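Local coordinates for reticulocyte-binding protein 2a (Plasmodium vivax, PDB 4Z8N) that probably binds a receptor on red blood cells, notably reticulocytes, through its helical erythrocyte-binding domain during invasion by the malaria parasite, at residues A[43-56]-A[129-141]. Numbering follows the deposited sequence.
Sequences EAKKNYDEAYNQSV and FNEKIYSILNSVK
F129 and Y48 both carry CG anti to the backbone N (chi1 -180° for F129), which sends the phenylalanine ring straight across to helix 42-69 and brings the end of the tyrosine ring in beside it, the two side chains crossing at about a right angle. Helices 42-69 and 119-136 form an antiparallel, knobs-into-holes pair within the all-helical erythrocyte-binding domain, the axes of 43-56 and 129-136 coming to 10.2 Å. F129 is the knob at one end, seated among Y48, A51, S55 and V56. Methyl CG2 of V56 lies over one face of the F129 ring, 3.6 Å from that ring's centroid, in a CH-pi contact, while S55 CB comes within 3.5 Å of F129 CD1. The Y48 ring meets that of F129 obliquely, planes at 56°, and its OH lies at the F129 ring edge; this hydroxyl is hydrogen-bonded to the carbonyl oxygen of F31, on helix 26-37, which closes over this side. I133 CD1 fills in at the edge of the Y48 ring, 3.7 Å from Y48 CE1.

Two turns on, I136 is the second knob, among A44, N47, Y48 and A51. Its two branches part: CD1 reaches A51 CB at 3.6 Å, whereas CG2 rests against the backbone O of A44. Further toward the C-terminal end of 129-141 the two backbones draw closest, with the CA atoms of A44 and S139 5.0 Å apart, the small side chains permitting this approach. Here S139 OG links the segments: it donates to I136 O, which also accepts from S139 N, and accepts from N47 ND2 at 3.1 Å; OG lies almost in the N47 amide plane, yet the N-H...O angle is bent to 135°.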
# COMPACT_ATOMS: atom_id res chain seq x y z
N GLU A 43 15.69 30.51 -0.61
CA GLU A 43 14.41 31.22 -0.68
C GLU A 43 13.26 30.28 -1.05
O GLU A 43 12.15 30.40 -0.52
CB GLU A 43 14.47 32.38 -1.67
CG GLU A 43 13.18 33.19 -1.70
CD GLU A 43 13.22 34.35 -2.68
OE1 GLU A 43 14.18 34.42 -3.48
OE2 GLU A 43 12.29 35.18 -2.66
N ALA A 44 13.53 29.34 -1.95
CA ALA A 44 12.52 28.36 -2.34
C ALA A 44 12.15 27.48 -1.16
O ALA A 44 10.99 27.10 -0.99
CB ALA A 44 13.02 27.52 -3.51
N LYS A 45 13.14 27.17 -0.32
CA LYS A 45 12.92 26.34 0.86
C LYS A 45 12.03 27.03 1.89
O LYS A 45 11.12 26.41 2.44
CB LYS A 45 14.26 25.95 1.50
CG LYS A 45 14.13 25.15 2.80
CD LYS A 45 13.83 23.68 2.53
CE LYS A 45 13.99 22.83 3.80
NZ LYS A 45 12.70 22.55 4.48
N LYS A 46 12.28 28.31 2.17
CA LYS A 46 11.49 29.02 3.17
C LYS A 46 10.06 29.20 2.68
O LYS A 46 9.11 29.04 3.46
CB LYS A 46 12.11 30.38 3.54
CG LYS A 46 13.01 31.01 2.51
CD LYS A 46 13.79 32.21 3.04
CE LYS A 46 14.92 31.78 3.98
NZ LYS A 46 15.91 32.87 4.24
N ASN A 47 9.90 29.53 1.40
CA ASN A 47 8.57 29.66 0.82
C ASN A 47 7.81 28.34 0.83
O ASN A 47 6.61 28.30 1.10
CB ASN A 47 8.64 30.21 -0.61
CG ASN A 47 8.93 31.70 -0.65
OD1 ASN A 47 8.58 32.43 0.27
ND2 ASN A 47 9.56 32.15 -1.73
N TYR A 48 8.51 27.25 0.54
CA TYR A 48 7.87 25.94 0.50
C TYR A 48 7.42 25.50 1.89
O TYR A 48 6.31 25.00 2.06
CB TYR A 48 8.80 24.88 -0.10
CG TYR A 48 8.14 23.53 -0.25
CD1 TYR A 48 7.34 23.24 -1.35
CD2 TYR A 48 8.31 22.54 0.71
CE1 TYR A 48 6.73 22.01 -1.49
CE2 TYR A 48 7.70 21.30 0.58
CZ TYR A 48 6.91 21.04 -0.52
OH TYR A 48 6.31 19.82 -0.66
N ASP A 49 8.29 25.69 2.88
CA ASP A 49 7.97 25.33 4.25
C ASP A 49 6.73 26.08 4.73
O ASP A 49 5.91 25.54 5.47
CB ASP A 49 9.15 25.60 5.19
CG ASP A 49 10.31 24.65 4.96
OD1 ASP A 49 10.08 23.55 4.41
OD2 ASP A 49 11.45 25.00 5.32
N GLU A 50 6.61 27.33 4.29
CA GLU A 50 5.47 28.16 4.64
C GLU A 50 4.20 27.67 3.96
O GLU A 50 3.14 27.58 4.59
CB GLU A 50 5.74 29.62 4.27
CG GLU A 50 4.64 30.59 4.66
CD GLU A 50 4.96 32.02 4.28
OE1 GLU A 50 5.16 32.28 3.07
OE2 GLU A 50 5.01 32.89 5.18
N ALA A 51 4.30 27.35 2.68
CA ALA A 51 3.17 26.86 1.91
C ALA A 51 2.76 25.45 2.35
O ALA A 51 1.57 25.12 2.38
CB ALA A 51 3.49 26.87 0.42
N TYR A 52 3.75 24.64 2.71
CA TYR A 52 3.51 23.29 3.21
C TYR A 52 2.69 23.32 4.50
O TYR A 52 1.76 22.53 4.67
CB TYR A 52 4.84 22.57 3.45
CG TYR A 52 4.72 21.10 3.81
CD1 TYR A 52 4.50 20.70 5.12
CD2 TYR A 52 4.83 20.12 2.83
CE1 TYR A 52 4.40 19.36 5.45
CE2 TYR A 52 4.73 18.77 3.15
CZ TYR A 52 4.51 18.40 4.46
OH TYR A 52 4.41 17.07 4.79
N ASN A 53 3.05 24.23 5.39
CA ASN A 53 2.38 24.34 6.68
C ASN A 53 0.94 24.83 6.53
O ASN A 53 0.05 24.41 7.28
CB ASN A 53 3.16 25.28 7.60
CG ASN A 53 2.86 25.05 9.08
OD1 ASN A 53 1.74 24.71 9.45
ND2 ASN A 53 3.87 25.23 9.92
N GLN A 54 0.70 25.70 5.56
CA GLN A 54 -0.63 26.26 5.35
C GLN A 54 -1.57 25.29 4.64
O GLN A 54 -2.77 25.28 4.90
CB GLN A 54 -0.53 27.56 4.55
CG GLN A 54 -1.88 28.26 4.36
CD GLN A 54 -1.77 29.54 3.57
OE1 GLN A 54 -1.32 29.54 2.42
NE2 GLN A 54 -2.20 30.65 4.17
N SER A 55 -1.02 24.47 3.74
CA SER A 55 -1.85 23.62 2.89
C SER A 55 -1.79 22.13 3.25
O SER A 55 -2.82 21.50 3.48
CB SER A 55 -1.45 23.80 1.42
OG SER A 55 -1.66 25.13 0.99
N VAL A 56 -0.59 21.58 3.29
CA VAL A 56 -0.42 20.14 3.46
C VAL A 56 -0.79 19.66 4.86
O VAL A 56 -1.49 18.66 5.01
CB VAL A 56 1.03 19.72 3.15
CG1 VAL A 56 1.21 18.22 3.35
CG2 VAL A 56 1.40 20.11 1.72
N PHE A 129 -2.01 22.10 -4.59
CA PHE A 129 -0.74 22.40 -3.94
C PHE A 129 0.44 22.04 -4.84
O PHE A 129 1.46 22.72 -4.83
CB PHE A 129 -0.62 21.67 -2.60
CG PHE A 129 0.67 21.94 -1.88
CD1 PHE A 129 0.85 23.13 -1.19
CD2 PHE A 129 1.70 21.01 -1.90
CE1 PHE A 129 2.04 23.38 -0.52
CE2 PHE A 129 2.89 21.26 -1.23
CZ PHE A 129 3.06 22.45 -0.54
N ASN A 130 0.29 20.96 -5.60
CA ASN A 130 1.33 20.53 -6.53
C ASN A 130 1.61 21.58 -7.59
O ASN A 130 2.77 21.80 -7.96
CB ASN A 130 0.94 19.21 -7.20
CG ASN A 130 2.04 18.66 -8.09
OD1 ASN A 130 3.10 18.26 -7.61
ND2 ASN A 130 1.79 18.64 -9.39
N GLU A 131 0.56 22.23 -8.07
CA GLU A 131 0.72 23.31 -9.05
C GLU A 131 1.40 24.50 -8.39
O GLU A 131 2.16 25.23 -9.02
CB GLU A 131 -0.63 23.71 -9.65
CG GLU A 131 -0.53 24.85 -10.66
CD GLU A 131 -1.73 24.91 -11.61
OE1 GLU A 131 -2.72 25.58 -11.27
OE2 GLU A 131 -1.67 24.29 -12.69
N LYS A 132 1.13 24.69 -7.10
CA LYS A 132 1.70 25.80 -6.35
C LYS A 132 3.21 25.62 -6.18
O LYS A 132 3.95 26.60 -6.13
CB LYS A 132 1.02 25.93 -4.98
CG LYS A 132 1.33 27.22 -4.25
CD LYS A 132 0.33 27.47 -3.13
CE LYS A 132 0.48 28.88 -2.57
NZ LYS A 132 -0.63 29.23 -1.64
N ILE A 133 3.65 24.37 -6.11
CA ILE A 133 5.07 24.05 -5.98
C ILE A 133 5.86 24.58 -7.17
O ILE A 133 6.97 25.10 -7.01
CB ILE A 133 5.30 22.53 -5.84
CG1 ILE A 133 4.58 21.99 -4.60
CG2 ILE A 133 6.79 22.22 -5.75
CD1 ILE A 133 4.86 20.53 -4.32
N TYR A 134 5.29 24.46 -8.37
CA TYR A 134 5.94 24.92 -9.59
C TYR A 134 6.31 26.40 -9.54
O TYR A 134 7.39 26.79 -9.99
CB TYR A 134 5.04 24.67 -10.81
CG TYR A 134 5.12 23.26 -11.36
CD1 TYR A 134 4.35 22.24 -10.82
CD2 TYR A 134 5.96 22.96 -12.42
CE1 TYR A 134 4.41 20.95 -11.32
CE2 TYR A 134 6.03 21.67 -12.93
CZ TYR A 134 5.25 20.68 -12.38
OH TYR A 134 5.32 19.40 -12.88
N SER A 135 5.42 27.22 -8.99
CA SER A 135 5.67 28.66 -8.90
C SER A 135 6.61 28.99 -7.75
O SER A 135 7.31 30.00 -7.80
CB SER A 135 4.35 29.42 -8.75
OG SER A 135 3.75 29.16 -7.49
N ILE A 136 6.62 28.15 -6.73
CA ILE A 136 7.51 28.35 -5.59
C ILE A 136 8.96 28.18 -6.01
O ILE A 136 9.85 28.89 -5.53
CB ILE A 136 7.17 27.38 -4.43
CG1 ILE A 136 5.81 27.72 -3.84
CG2 ILE A 136 8.23 27.44 -3.34
CD1 ILE A 136 5.43 26.86 -2.66
N LEU A 137 9.20 27.26 -6.94
CA LEU A 137 10.55 27.01 -7.43
C LEU A 137 11.03 28.07 -8.41
O LEU A 137 12.12 27.97 -8.96
CB LEU A 137 10.63 25.62 -8.08
CG LEU A 137 11.40 24.58 -7.26
CD1 LEU A 137 10.79 24.42 -5.88
CD2 LEU A 137 11.45 23.25 -7.99
N ASN A 138 10.21 29.10 -8.63
CA ASN A 138 10.67 30.28 -9.35
C ASN A 138 11.64 31.08 -8.48
O ASN A 138 12.37 31.94 -8.97
CB ASN A 138 9.50 31.17 -9.78
CG ASN A 138 8.67 30.56 -10.90
OD1 ASN A 138 9.18 29.77 -11.70
ND2 ASN A 138 7.40 30.93 -10.96
N SER A 139 11.64 30.78 -7.18
CA SER A 139 12.52 31.43 -6.23
C SER A 139 13.97 30.98 -6.40
O SER A 139 14.89 31.61 -5.88
CB SER A 139 12.06 31.16 -4.79
OG SER A 139 10.78 31.71 -4.56
N VAL A 140 14.16 29.87 -7.12
CA VAL A 140 15.50 29.44 -7.48
C VAL A 140 16.14 30.52 -8.34
O VAL A 140 15.68 30.80 -9.45
CB VAL A 140 15.49 28.10 -8.24
CG1 VAL A 140 16.90 27.71 -8.65
CG2 VAL A 140 14.86 27.02 -7.38
N LYS A 141 17.20 31.13 -7.81
CA LYS A 141 17.72 32.38 -8.35
C LYS A 141 18.28 32.28 -9.77
O LYS A 141 18.21 33.25 -10.53
CB LYS A 141 18.79 32.93 -7.40
CG LYS A 141 18.23 33.25 -6.02
CD LYS A 141 19.26 33.93 -5.13
CE LYS A 141 18.61 34.46 -3.86
NZ LYS A 141 19.50 34.33 -2.67